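Local atomic coordinates of type III secretion system effector protein ExoU (Pseudomonas fluorescens, PDB entry 4QMK), a protein that is a type III effector that probably acts as a patatin-like phospholipase, brought to the plasma membrane by a phosphatidylinositol 4,5-bisphosphate binding domain. Residues E579-S584 against E596-A601; L155-P160 against S637-E642; V571-F576 against R603-A608; S379-T384 against Q427-E432. All coordinates share one frame; numbering follows the deposited sequence.

Interaction 1: residues E579-S584 against E596-A601; sequences EVIYPS and ELLQRA
Ile581 and Leu598 are aimed at each other by similar first torsions: Ile581 carries CG1 beside its backbone N and CG2 anti to it (chi1 -68°), while Leu598 holds CG opposite its own carbonyl carbon (chi1 -67°). The two side chains then slide past one another in opposite directions, so that each meets the flank of its partner. Ile581 CG2 rests on Leu598 CB at 4.0 Å, and Ile581 CG1 lies 4.2 Å from the Leu598 CD2 methyl. The extended second torsion of the isoleucine carries its CD1 one turn further along the facing helix, to 4.1 Å from Ala601 CB. Leucine repays the reach in the other direction: Leu598 CD1 comes up against Ser584 CB at 3.5 Å, the closest approach here. The helices that supply these groups, 555-585 and 592-606, run roughly antiparallel, their local axes 147° apart in direction and no nearer than 10.3 Å. Helix 555-585 is irregular at this point, with a wide pi-type turn at 579-581 and a kink at Pro583, whose N has no bond to the preceding turn. Ala601 also leans on Val617 and Ile621 of helix 611-624, within the helical C-terminal region that probably localises the protein to the membrane. Ser584 meets Leu598 chiefly through its CB; its hydroxyl is hydrogen-bonded to Tyr625 and, at a doubtfully short distance, to Thr640. A buried serine can thus offer its CB to a hydrophobic seam while its oxygen is satisfied by other partners, leaving dispersion forces and close fit to hold the helices together at this level.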
loop_
_atom_site.group_PDB
_atom_site.type_symbol
_atom_site.label_atom_id
_atom_site.label_comp_id
_atom_site.label_asym_id
_atom_site.label_seq_id
_atom_site.Cartn_x
_atom_site.Cartn_y
_atom_site.Cartn_z
ATOM N N GLU A 579 -17.098 4.856 12.454
ATOM C CA GLU A 579 -16.081 4.000 13.014
ATOM C C GLU A 579 -16.071 3.918 14.565
ATOM O O GLU A 579 -15.558 2.989 15.139
ATOM C CB GLU A 579 -14.740 4.555 12.521
ATOM C CG GLU A 579 -13.669 3.544 12.174
ATOM C CD GLU A 579 -14.039 2.640 10.989
ATOM O OE1 GLU A 579 -13.740 1.423 11.090
ATOM O OE2 GLU A 579 -14.656 3.128 10.016
ATOM N N VAL A 580 -16.671 4.881 15.231
ATOM C CA VAL A 580 -16.689 4.890 16.665
ATOM C C VAL A 580 -18.115 4.882 17.238
ATOM O O VAL A 580 -18.454 4.062 18.112
ATOM C CB VAL A 580 -15.968 6.116 17.199
ATOM C CG1 VAL A 580 -16.047 6.115 18.711
ATOM C CG2 VAL A 580 -14.528 6.119 16.765
ATOM N N ILE A 581 -18.977 5.733 16.719
ATOM C CA ILE A 581 -20.321 5.760 17.228
ATOM C C ILE A 581 -21.165 4.576 16.818
ATOM O O ILE A 581 -21.764 3.910 17.688
ATOM C CB ILE A 581 -20.999 7.036 16.869
ATOM C CG1 ILE A 581 -20.319 8.179 17.636
ATOM C CG2 ILE A 581 -22.437 6.962 17.296
ATOM C CD1 ILE A 581 -20.810 9.549 17.231
ATOM N N TYR A 582 -21.184 4.291 15.515
ATOM C CA TYR A 582 -21.977 3.223 14.965
ATOM C C TYR A 582 -21.897 1.903 15.796
ATOM O O TYR A 582 -22.888 1.442 16.275
ATOM C CB TYR A 582 -21.621 2.996 13.512
ATOM C CG TYR A 582 -22.372 1.822 12.903
ATOM C CD1 TYR A 582 -23.720 1.936 12.549
ATOM C CD2 TYR A 582 -21.775 0.581 12.770
ATOM C CE1 TYR A 582 -24.435 0.843 12.044
ATOM C CE2 TYR A 582 -22.487 -0.513 12.271
ATOM C CZ TYR A 582 -23.809 -0.363 11.896
ATOM O OH TYR A 582 -24.511 -1.406 11.376
ATOM N N PRO A 583 -20.716 1.356 16.004
ATOM C CA PRO A 583 -20.590 0.154 16.807
ATOM C C PRO A 583 -21.100 0.226 18.229
ATOM O O PRO A 583 -21.602 -0.808 18.695
ATOM C CB PRO A 583 -19.111 -0.109 16.847
ATOM C CG PRO A 583 -18.610 0.537 15.646
ATOM C CD PRO A 583 -19.442 1.739 15.424
ATOM N N SER A 584 -20.959 1.375 18.919
ATOM C CA SER A 584 -21.453 1.500 20.297
ATOM C C SER A 584 -22.954 1.623 20.287
ATOM O O SER A 584 -23.658 1.020 21.090
ATOM C CB SER A 584 -20.982 2.791 20.959
ATOM O OG SER A 584 -19.822 2.663 21.757
ATOM N N GLU A 596 -28.953 7.726 23.755
ATOM C CA GLU A 596 -29.361 9.129 23.680
ATOM C C GLU A 596 -28.116 10.023 23.498
ATOM O O GLU A 596 -28.104 10.905 22.663
ATOM C CB GLU A 596 -30.101 9.460 24.957
ATOM C CG GLU A 596 -30.753 10.821 25.049
ATOM C CD GLU A 596 -31.561 10.962 26.353
ATOM O OE1 GLU A 596 -31.290 10.209 27.346
ATOM O OE2 GLU A 596 -32.476 11.813 26.393
ATOM N N LEU A 597 -27.071 9.763 24.277
ATOM C CA LEU A 597 -25.818 10.540 24.220
ATOM C C LEU A 597 -25.161 10.443 22.820
ATOM O O LEU A 597 -24.844 11.445 22.211
ATOM C CB LEU A 597 -24.852 10.022 25.282
ATOM C CG LEU A 597 -23.452 10.617 25.295
ATOM C CD1 LEU A 597 -23.496 12.040 25.832
ATOM C CD2 LEU A 597 -22.527 9.792 26.144
ATOM N N LEU A 598 -24.999 9.214 22.329
ATOM C CA LEU A 598 -24.439 8.957 21.023
ATOM C C LEU A 598 -25.257 9.565 19.885
ATOM O O LEU A 598 -24.685 10.125 18.929
ATOM C CB LEU A 598 -24.272 7.465 20.815
ATOM C CG LEU A 598 -23.205 6.866 21.746
ATOM C CD1 LEU A 598 -23.175 5.370 21.640
ATOM C CD2 LEU A 598 -21.825 7.403 21.473
ATOM N N GLN A 599 -26.583 9.485 19.982
ATOM C CA GLN A 599 -27.432 10.121 18.997
ATOM C C GLN A 599 -27.270 11.643 19.002
ATOM O O GLN A 599 -27.113 12.247 17.942
ATOM C CB GLN A 599 -28.889 9.736 19.181
ATOM C CG GLN A 599 -29.255 8.394 18.545
ATOM C CD GLN A 599 -30.641 7.918 18.949
ATOM O OE1 GLN A 599 -31.185 8.323 19.984
ATOM N NE2 GLN A 599 -31.207 7.044 18.155
ATOM N N ARG A 600 -27.276 12.246 20.180
ATOM C CA ARG A 600 -27.048 13.680 20.290
ATOM C C ARG A 600 -25.676 14.041 19.668
ATOM O O ARG A 600 -25.549 15.044 18.943
ATOM C CB ARG A 600 -27.127 14.136 21.743
ATOM C CG ARG A 600 -26.903 15.626 21.874
ATOM C CD ARG A 600 -27.259 16.385 23.160
ATOM N NE ARG A 600 -27.014 17.816 22.873
ATOM C CZ ARG A 600 -27.009 18.816 23.761
ATOM N NH1 ARG A 600 -27.251 18.603 25.051
ATOM N NH2 ARG A 600 -26.764 20.056 23.343
ATOM N N ALA A 601 -24.681 13.162 19.873
ATOM C CA ALA A 601 -23.359 13.374 19.337
ATOM C C ALA A 601 -23.368 13.395 17.820
ATOM O O ALA A 601 -22.636 14.163 17.234
ATOM C CB ALA A 601 -22.385 12.321 19.816
#

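Interaction 2: residues L155-P160 against S637-E642; sequences LVRSLP and SSTTVE
Ser158 and Thr639 bring their CA atoms to 5.9 Å, where the final turn of helix 140-157 meets the beginning of helix 639-646. The side chains that touch are those of Arg157 and Thr639, crossing at about a right angle. Thr639 presents its whole branch point: OG1 sits 3.3 Å from Arg157 CB, CG2 packs 3.6 Å from that same CB, and Thr639 CB rests 3.5 Å from Arg157 O. With chi1 at 67°, the threonine keeps OG1 between its backbone N and carbonyl carbon and turns CG2 towards the arginine backbone, 4.1 Å from Ser158 N. Arg157 runs its CB, CG and CD past Thr639 OG1, with CD 3.7 Å away; the bend at chi3 (-77°) then sets the direction of the guanidinium, whose edge lies near that oxygen. Gln256 and the carbonyl of Phe251 hold the arginine's terminal nitrogens, while Thr639 OG1 is hydrogen-bonded to Gln643. Beside this pair the dimer begins: Ser158 OG is hydrogen-bonded to Trp144 NE1 of the second subunit, and Leu155 packs on its counterpart there. The contact joins the patatin-like part of the chain to the C-terminal region, separated by more than 470 residues in sequence. Two polar residues meet here through their carbon frameworks, and with the terminal nitrogens of Arg157 and the hydroxyl of Thr639 bonded to other residues, shape rather than mutual bonding probably sets how they fit.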
loop_
_atom_site.group_PDB
_atom_site.type_symbol
_atom_site.label_atom_id
_atom_site.label_comp_id
_atom_site.label_asym_id
_atom_site.label_seq_id
_atom_site.Cartn_x
_atom_site.Cartn_y
_atom_site.Cartn_z
ATOM N N LEU A 155 -8.721 -5.567 18.185
ATOM C CA LEU A 155 -7.562 -4.925 17.633
ATOM C C LEU A 155 -7.898 -3.585 17.022
ATOM O O LEU A 155 -7.392 -2.545 17.469
ATOM C CB LEU A 155 -6.905 -5.831 16.623
ATOM C CG LEU A 155 -6.132 -7.020 17.208
ATOM C CD1 LEU A 155 -5.841 -8.009 16.097
ATOM C CD2 LEU A 155 -4.833 -6.603 17.866
ATOM N N VAL A 156 -8.852 -3.581 16.102
ATOM C CA VAL A 156 -9.144 -2.345 15.352
ATOM C C VAL A 156 -9.723 -1.194 16.167
ATOM O O VAL A 156 -9.433 -0.012 15.867
ATOM C CB VAL A 156 -10.081 -2.609 14.172
ATOM C CG1 VAL A 156 -10.399 -1.339 13.407
ATOM C CG2 VAL A 156 -9.398 -3.567 13.231
ATOM N N ARG A 157 -10.509 -1.527 17.194
ATOM C CA ARG A 157 -11.170 -0.500 17.992
ATOM C C ARG A 157 -10.212 0.082 19.028
ATOM O O ARG A 157 -10.435 1.166 19.497
ATOM C CB ARG A 157 -12.494 -1.033 18.633
ATOM C CG ARG A 157 -13.620 -1.179 17.598
ATOM C CD ARG A 157 -15.020 -1.356 18.167
ATOM N NE ARG A 157 -15.243 -2.707 18.662
ATOM C CZ ARG A 157 -15.747 -3.724 17.948
ATOM N NH1 ARG A 157 -16.117 -3.574 16.680
ATOM N NH2 ARG A 157 -15.892 -4.921 18.514
ATOM N N SER A 158 -9.129 -0.638 19.330
ATOM C CA SER A 158 -8.196 -0.278 20.403
ATOM C C SER A 158 -6.931 0.459 19.975
ATOM O O SER A 158 -6.078 0.705 20.800
ATOM C CB SER A 158 -7.700 -1.565 21.056
ATOM O OG SER A 158 -6.810 -2.251 20.180
ATOM N N LEU A 159 -6.799 0.782 18.700
ATOM C CA LEU A 159 -5.586 1.395 18.198
ATOM C C LEU A 159 -5.269 2.839 18.769
ATOM O O LEU A 159 -6.124 3.725 18.841
ATOM C CB LEU A 159 -5.633 1.403 16.673
ATOM C CG LEU A 159 -5.789 0.011 16.026
ATOM C CD1 LEU A 159 -5.800 0.146 14.531
ATOM C CD2 LEU A 159 -4.666 -0.916 16.426
ATOM N N PRO A 160 -4.013 3.061 19.178
ATOM C CA PRO A 160 -3.662 4.387 19.676
ATOM C C PRO A 160 -4.004 5.469 18.654
ATOM O O PRO A 160 -4.431 6.560 19.016
ATOM C CB PRO A 160 -2.155 4.301 19.879
ATOM C CG PRO A 160 -1.689 3.164 19.003
ATOM C CD PRO A 160 -2.834 2.204 18.941
ATOM N N SER A 637 -12.471 -3.772 26.323
ATOM C CA SER A 637 -13.932 -3.844 26.527
ATOM C C SER A 637 -14.610 -2.564 25.974
ATOM O O SER A 637 -15.138 -2.613 24.875
ATOM C CB SER A 637 -14.266 -4.078 28.005
ATOM O OG SER A 637 -13.885 -5.382 28.427
ATOM N N SER A 638 -14.585 -1.446 26.719
ATOM C CA SER A 638 -15.083 -0.124 26.230
ATOM C C SER A 638 -14.053 0.688 25.454
ATOM O O SER A 638 -13.487 1.713 25.950
ATOM C CB SER A 638 -15.589 0.826 27.347
ATOM O OG SER A 638 -15.401 2.252 27.003
ATOM N N THR A 639 -13.873 0.321 24.210
ATOM C CA THR A 639 -13.076 1.181 23.391
ATOM C C THR A 639 -13.711 2.597 23.196
ATOM O O THR A 639 -13.023 3.452 22.741
ATOM C CB THR A 639 -12.740 0.527 22.024
ATOM O OG1 THR A 639 -13.933 0.374 21.236
ATOM C CG2 THR A 639 -12.021 -0.848 22.205
ATOM N N THR A 640 -14.963 2.870 23.584
ATOM C CA THR A 640 -15.615 4.129 23.165
ATOM C C THR A 640 -14.966 5.410 23.692
ATOM O O THR A 640 -14.701 6.355 22.921
ATOM C CB THR A 640 -17.140 4.167 23.475
ATOM O OG1 THR A 640 -17.793 3.002 22.967
ATOM C CG2 THR A 640 -17.829 5.369 22.856
ATOM N N VAL A 641 -14.757 5.475 24.992
ATOM C CA VAL A 641 -14.124 6.617 25.580
ATOM C C VAL A 641 -12.708 6.710 25.072
ATOM O O VAL A 641 -12.234 7.794 24.784
ATOM C CB VAL A 641 -14.148 6.571 27.164
ATOM C CG1 VAL A 641 -13.306 7.678 27.771
ATOM C CG2 VAL A 641 -15.577 6.698 27.672
ATOM N N GLU A 642 -12.029 5.579 24.988
ATOM C CA GLU A 642 -10.638 5.548 24.525
ATOM C C GLU A 642 -10.522 6.057 23.090
ATOM O O GLU A 642 -9.651 6.880 22.780
ATOM C CB GLU A 642 -10.085 4.139 24.655
ATOM C CG GLU A 642 -9.895 3.732 26.105
ATOM C CD GLU A 642 -8.978 4.687 26.793
ATOM O OE1 GLU A 642 -7.837 4.779 26.298
ATOM O OE2 GLU A 642 -9.394 5.356 27.782
#

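Interaction 3: residues V571-F576 against R603-A608; sequences VKAENF and RDLGEA
Apolar contact dominates where Leu605 enters the angle between Ala573 and Phe576, successive inward-facing positions on one turn of helix 555-585. The leucine divides its methyls between them. Leu605 CD1 touches Phe576 CD2 at 3.6 Å and CE2 of the same ring at 4.1 Å, coming in at the ring edge near its plane rather than over a face. Its other methyl, CD2, lies 4.1 Å from Ala573 CB. Phenylalanine and leucine side chains cross at about a right angle; the ring's CG stands anti to N (chi1 177°), beside its own carbonyl carbon, which extends the ring one turn along from the alanine, to the leucine's CD1. Phe614 and Ile577 enclose the leucine, and Leu618 of helix 611-624 the ring, so three helices of the C-terminal domain share one apolar cluster. Aromatic contact is the second kind: Phe576 makes an edge-to-face pair with Trp647. A third kind of approach joins carbon to a polar backbone atom: Ala573 CB stands 3.6 Å from Leu605 O. That carbonyl belongs to the last turns of helix 592-606, where it accepts a weak bond from Ala608 N, 3.3 Å from Leu605 O. The small alanine probably lets the two backbones come close, with the CA atoms of Ala573 and Leu605 5.7 Å apart. Across these segments cohesion probably comes from complementary shape and dispersion, a methyl beside a methyl and a branched tip against a ring edge.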
loop_
_atom_site.group_PDB
_atom_site.type_symbol
_atom_site.label_atom_id
_atom_site.label_comp_id
_atom_site.label_asym_id
_atom_site.label_seq_id
_atom_site.Cartn_x
_atom_site.Cartn_y
_atom_site.Cartn_z
ATOM N N VAL A 571 -15.623 15.682 7.105
ATOM C CA VAL A 571 -15.202 14.357 6.734
ATOM C C VAL A 571 -14.724 13.589 7.964
ATOM O O VAL A 571 -14.995 12.387 8.072
ATOM C CB VAL A 571 -14.118 14.412 5.642
ATOM C CG1 VAL A 571 -13.306 13.146 5.562
ATOM C CG2 VAL A 571 -14.765 14.772 4.325
ATOM N N LYS A 572 -14.046 14.256 8.896
ATOM C CA LYS A 572 -13.654 13.547 10.102
ATOM C C LYS A 572 -14.871 13.123 10.896
ATOM O O LYS A 572 -14.856 12.091 11.531
ATOM C CB LYS A 572 -12.704 14.336 10.970
ATOM C CG LYS A 572 -11.271 14.214 10.520
ATOM C CD LYS A 572 -10.309 14.958 11.431
ATOM C CE LYS A 572 -8.886 14.845 10.906
ATOM N NZ LYS A 572 -8.728 15.426 9.535
ATOM N N ALA A 573 -15.903 13.944 10.879
ATOM C CA ALA A 573 -17.092 13.685 11.650
ATOM C C ALA A 573 -17.795 12.424 11.098
ATOM O O ALA A 573 -18.265 11.594 11.840
ATOM C CB ALA A 573 -18.008 14.902 11.602
ATOM N N GLU A 574 -17.903 12.327 9.789
ATOM C CA GLU A 574 -18.500 11.146 9.160
ATOM C C GLU A 574 -17.702 9.912 9.518
ATOM O O GLU A 574 -18.250 8.873 9.834
ATOM C CB GLU A 574 -18.558 11.304 7.655
ATOM C CG GLU A 574 -19.944 11.588 7.105
ATOM C CD GLU A 574 -20.569 12.863 7.629
ATOM O OE1 GLU A 574 -19.955 13.948 7.465
ATOM O OE2 GLU A 574 -21.700 12.785 8.170
ATOM N N ASN A 575 -16.400 10.043 9.505
ATOM C CA ASN A 575 -15.577 8.940 9.828
ATOM C C ASN A 575 -15.697 8.476 11.261
ATOM O O ASN A 575 -15.813 7.278 11.489
ATOM C CB ASN A 575 -14.176 9.223 9.416
ATOM C CG ASN A 575 -14.028 9.151 7.907
ATOM O OD1 ASN A 575 -14.662 8.335 7.281
ATOM N ND2 ASN A 575 -13.245 10.016 7.324
ATOM N N PHE A 576 -15.782 9.438 12.196
ATOM C CA PHE A 576 -15.839 9.179 13.595
ATOM C C PHE A 576 -17.160 8.488 13.872
ATOM O O PHE A 576 -17.218 7.485 14.614
ATOM C CB PHE A 576 -15.712 10.480 14.374
ATOM C CG PHE A 576 -15.828 10.308 15.845
ATOM C CD1 PHE A 576 -14.779 9.813 16.578
ATOM C CD2 PHE A 576 -16.997 10.601 16.482
ATOM C CE1 PHE A 576 -14.907 9.579 17.938
ATOM C CE2 PHE A 576 -17.146 10.418 17.860
ATOM C CZ PHE A 576 -16.100 9.894 18.594
ATOM N N ARG A 603 -25.880 14.358 15.678
ATOM C CA ARG A 603 -26.388 15.664 15.198
ATOM C C ARG A 603 -25.352 16.763 15.382
ATOM O O ARG A 603 -25.031 17.476 14.455
ATOM C CB ARG A 603 -27.641 16.092 15.932
ATOM C CG ARG A 603 -28.866 15.274 15.628
ATOM C CD ARG A 603 -30.047 15.705 16.505
ATOM N NE ARG A 603 -31.130 14.707 16.502
ATOM C CZ ARG A 603 -31.218 13.663 17.337
ATOM N NH1 ARG A 603 -30.298 13.454 18.281
ATOM N NH2 ARG A 603 -32.237 12.815 17.226
ATOM N N ASP A 604 -24.812 16.896 16.585
ATOM C CA ASP A 604 -23.851 17.959 16.855
ATOM C C ASP A 604 -22.689 17.825 15.878
ATOM O O ASP A 604 -22.214 18.804 15.394
ATOM C CB ASP A 604 -23.349 17.897 18.305
ATOM C CG ASP A 604 -24.480 18.110 19.324
ATOM O OD1 ASP A 604 -25.512 18.706 18.962
ATOM O OD2 ASP A 604 -24.363 17.656 20.490
ATOM N N LEU A 605 -22.260 16.593 15.581
ATOM C CA LEU A 605 -21.143 16.372 14.688
ATOM C C LEU A 605 -21.496 16.797 13.270
ATOM O O LEU A 605 -20.630 17.238 12.526
ATOM C CB LEU A 605 -20.715 14.917 14.682
ATOM C CG LEU A 605 -19.714 14.536 15.774
ATOM C CD1 LEU A 605 -19.458 13.049 15.723
ATOM C CD2 LEU A 605 -18.397 15.226 15.644
ATOM N N GLY A 606 -22.754 16.653 12.887
ATOM C CA GLY A 606 -23.165 17.100 11.588
ATOM C C GLY A 606 -23.169 18.615 11.512
ATOM O O GLY A 606 -23.279 19.167 10.453
ATOM N N GLU A 607 -22.985 19.275 12.644
ATOM C CA GLU A 607 -23.071 20.712 12.736
ATOM C C GLU A 607 -21.679 21.342 12.907
ATOM O O GLU A 607 -21.517 22.550 12.901
ATOM C CB GLU A 607 -23.906 21.016 13.985
ATOM C CG GLU A 607 -24.956 22.095 13.848
ATOM C CD GLU A 607 -26.153 21.642 13.018
ATOM O OE1 GLU A 607 -27.207 22.315 13.096
ATOM O OE2 GLU A 607 -26.044 20.623 12.291
ATOM N N ALA A 608 -20.681 20.500 13.055
ATOM C CA ALA A 608 -19.352 20.937 13.389
ATOM C C ALA A 608 -18.508 21.451 12.219
ATOM O O ALA A 608 -18.313 20.741 11.227
ATOM C CB ALA A 608 -18.637 19.783 14.007
#

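Interaction 4: residues S379-T384 against Q427-E432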
loop_
_atom_site.group_PDB
_atom_site.type_symbol
_atom_site.label_atom_id
_atom_site.label_comp_id
_atom_site.label_asym_id
_atom_site.label_seq_id
_atom_site.Cartn_x
_atom_site.Cartn_y
_atom_site.Cartn_z
ATOM N N SER A 379 -35.751 7.846 0.845
ATOM C CA SER A 379 -36.889 6.944 0.644
ATOM C C SER A 379 -37.633 7.239 -0.645
ATOM O O SER A 379 -38.202 6.355 -1.206
ATOM C CB SER A 379 -37.820 6.864 1.883
ATOM O OG SER A 379 -38.781 7.869 1.888
ATOM N N GLU A 380 -37.608 8.478 -1.131
ATOM C CA GLU A 380 -38.200 8.798 -2.426
ATOM C C GLU A 380 -37.382 8.151 -3.548
ATOM O O GLU A 380 -37.911 7.854 -4.649
ATOM C CB GLU A 380 -38.190 10.311 -2.657
ATOM C CG GLU A 380 -39.266 11.094 -1.909
ATOM C CD GLU A 380 -38.980 12.601 -1.827
ATOM O OE1 GLU A 380 -38.017 13.082 -2.463
ATOM O OE2 GLU A 380 -39.709 13.315 -1.107
ATOM N N GLN A 381 -36.098 7.941 -3.284
ATOM C CA GLN A 381 -35.214 7.385 -4.262
ATOM C C GLN A 381 -35.087 5.881 -4.153
ATOM O O GLN A 381 -34.235 5.279 -4.795
ATOM C CB GLN A 381 -33.861 8.035 -4.110
ATOM C CG GLN A 381 -33.880 9.443 -4.678
ATOM C CD GLN A 381 -32.750 10.329 -4.185
ATOM O OE1 GLN A 381 -31.570 10.041 -4.361
ATOM N NE2 GLN A 381 -33.115 11.426 -3.619
ATOM N N THR A 382 -35.913 5.278 -3.299
ATOM C CA THR A 382 -35.822 3.870 -3.018
ATOM C C THR A 382 -36.883 3.149 -3.811
ATOM O O THR A 382 -38.009 3.632 -3.858
ATOM C CB THR A 382 -36.080 3.614 -1.534
ATOM O OG1 THR A 382 -35.003 4.182 -0.763
ATOM C CG2 THR A 382 -36.193 2.175 -1.254
ATOM N N VAL A 383 -36.535 2.012 -4.428
ATOM C CA VAL A 383 -37.528 1.197 -5.119
ATOM C C VAL A 383 -37.532 -0.189 -4.491
ATOM O O VAL A 383 -36.467 -0.801 -4.251
ATOM C CB VAL A 383 -37.269 1.146 -6.659
ATOM C CG1 VAL A 383 -36.005 0.411 -6.988
ATOM C CG2 VAL A 383 -38.436 0.536 -7.389
ATOM N N THR A 384 -38.731 -0.700 -4.254
ATOM C CA THR A 384 -38.928 -2.000 -3.576
ATOM C C THR A 384 -39.406 -3.076 -4.554
ATOM O O THR A 384 -40.526 -3.049 -5.018
ATOM C CB THR A 384 -39.937 -1.849 -2.421
ATOM O OG1 THR A 384 -39.437 -0.853 -1.492
ATOM C CG2 THR A 384 -40.126 -3.140 -1.704
ATOM N N GLN A 427 -40.149 6.444 -14.133
ATOM C CA GLN A 427 -41.107 7.324 -14.771
ATOM C C GLN A 427 -41.665 8.323 -13.771
ATOM O O GLN A 427 -41.681 9.514 -14.035
ATOM C CB GLN A 427 -42.231 6.517 -15.415
ATOM C CG GLN A 427 -41.884 5.803 -16.730
ATOM C CD GLN A 427 -41.703 6.757 -17.916
ATOM O OE1 GLN A 427 -40.690 7.461 -18.028
ATOM N NE2 GLN A 427 -42.702 6.794 -18.804
ATOM N N GLN A 428 -42.085 7.846 -12.607
ATOM C CA GLN A 428 -42.636 8.688 -11.534
ATOM C C GLN A 428 -41.633 9.733 -11.115
ATOM O O GLN A 428 -41.979 10.891 -10.821
ATOM C CB GLN A 428 -43.007 7.818 -10.337
ATOM C CG GLN A 428 -43.460 8.579 -9.094
ATOM C CD GLN A 428 -44.764 9.309 -9.354
ATOM O OE1 GLN A 428 -45.675 8.742 -9.964
ATOM N NE2 GLN A 428 -44.858 10.577 -8.930
ATOM N N ARG A 429 -40.375 9.347 -11.041
ATOM C CA ARG A 429 -39.368 10.306 -10.662
ATOM C C ARG A 429 -39.330 11.505 -11.657
ATOM O O ARG A 429 -39.098 12.649 -11.264
ATOM C CB ARG A 429 -37.985 9.651 -10.569
ATOM C CG ARG A 429 -37.804 8.631 -9.460
ATOM C CD ARG A 429 -37.987 9.219 -8.077
ATOM N NE ARG A 429 -36.935 10.186 -7.732
ATOM C CZ ARG A 429 -37.097 11.212 -6.883
ATOM N NH1 ARG A 429 -38.241 11.412 -6.306
ATOM N NH2 ARG A 429 -36.118 12.025 -6.630
ATOM N N GLU A 430 -39.550 11.261 -12.927
ATOM C CA GLU A 430 -39.551 12.370 -13.887
ATOM C C GLU A 430 -40.701 13.388 -13.676
ATOM O O GLU A 430 -40.619 14.510 -14.161
ATOM C CB GLU A 430 -39.640 11.848 -15.298
ATOM C CG GLU A 430 -38.439 11.075 -15.778
ATOM C CD GLU A 430 -38.519 10.858 -17.270
ATOM O OE1 GLU A 430 -39.536 11.307 -17.863
ATOM O OE2 GLU A 430 -37.591 10.263 -17.859
ATOM N N LEU A 431 -41.753 12.989 -12.963
ATOM C CA LEU A 431 -42.881 13.846 -12.715
ATOM C C LEU A 431 -42.728 14.749 -11.440
ATOM O O LEU A 431 -43.528 15.635 -11.206
ATOM C CB LEU A 431 -44.136 12.991 -12.576
ATOM C CG LEU A 431 -44.479 12.097 -13.771
ATOM C CD1 LEU A 431 -45.817 11.415 -13.541
ATOM C CD2 LEU A 431 -44.497 12.912 -15.073
ATOM N N GLU A 432 -41.741 14.502 -10.603
ATOM C CA GLU A 432 -41.631 15.263 -9.400
ATOM C C GLU A 432 -41.097 16.624 -9.745
ATOM O O GLU A 432 -40.313 16.779 -10.667
ATOM C CB GLU A 432 -40.672 14.619 -8.405
ATOM C CG GLU A 432 -40.971 13.195 -8.047
ATOM C CD GLU A 432 -42.277 12.977 -7.289
ATOM O OE1 GLU A 432 -42.685 13.835 -6.502
ATOM O OE2 GLU A 432 -42.879 11.885 -7.462
HETATM O O HOH W 1 -38.321 14.203 -4.907
#
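A bridging water links Glu380 to Arg429: it donates to Glu380 OE1 at 2.7 Å and accepts from Arg429 NH1 at 3.1 Å, lying at the guanidinium edge and in its plane. The charged groups themselves stop short of a salt bridge, with Glu380 OE1 and Arg429 NH1 4.2 Å apart and their planes turned by 31°. Bends at chi2 (-62°) and chi3 fold the arginine back over the other segment, where one guanidinium face receives Gln381 CG, 3.9 Å from Arg429 NH2, and the carbonyl of Glu380, whose O is 3.7 Å from Arg429 CD. That carbonyl is hydrogen-bonded to His425, and Arg429 NE forms a salt bridge with Glu331. Here helix 374-380 gives way to strand 382-389, which runs parallel to strand 332-337 in the mixed sheet of the patatin-like fold; helix 408-431 packs against it through Thr421 and Val422 on Val383. Gln381 OE1 meets the backbone N of Ala332, fastening the turn to that neighbouring strand. On the arginine's own segment, Gln428 NE2 bonds Glu432 OE2 almost straight (2.8 Å, 173°), coming from above the carboxylate plane.

Interactions 1 and 3 are two levels of one interface, buried between helices 555-585 and 592-606; their centres lie 11 Å apart, and Ile581 CD1 meets Leu605 CD1 at 4.0 Å. Interaction 2 is also buried but joins distant regions of the chain beside the dimer interface, and its second segment reaches interaction 1 through Thr640. Interaction 4 stands apart at the surface, about 16 Å from interaction 3 at the nearest atoms and 27 Å from interaction 2. Chemistry follows place: aliphatic and aromatic carbon inside the helical bundle, polar residues meeting by their carbon where patatin-like and C-terminal regions adjoin, and water-mediated charge at the exposed turn leading into a sheet strand.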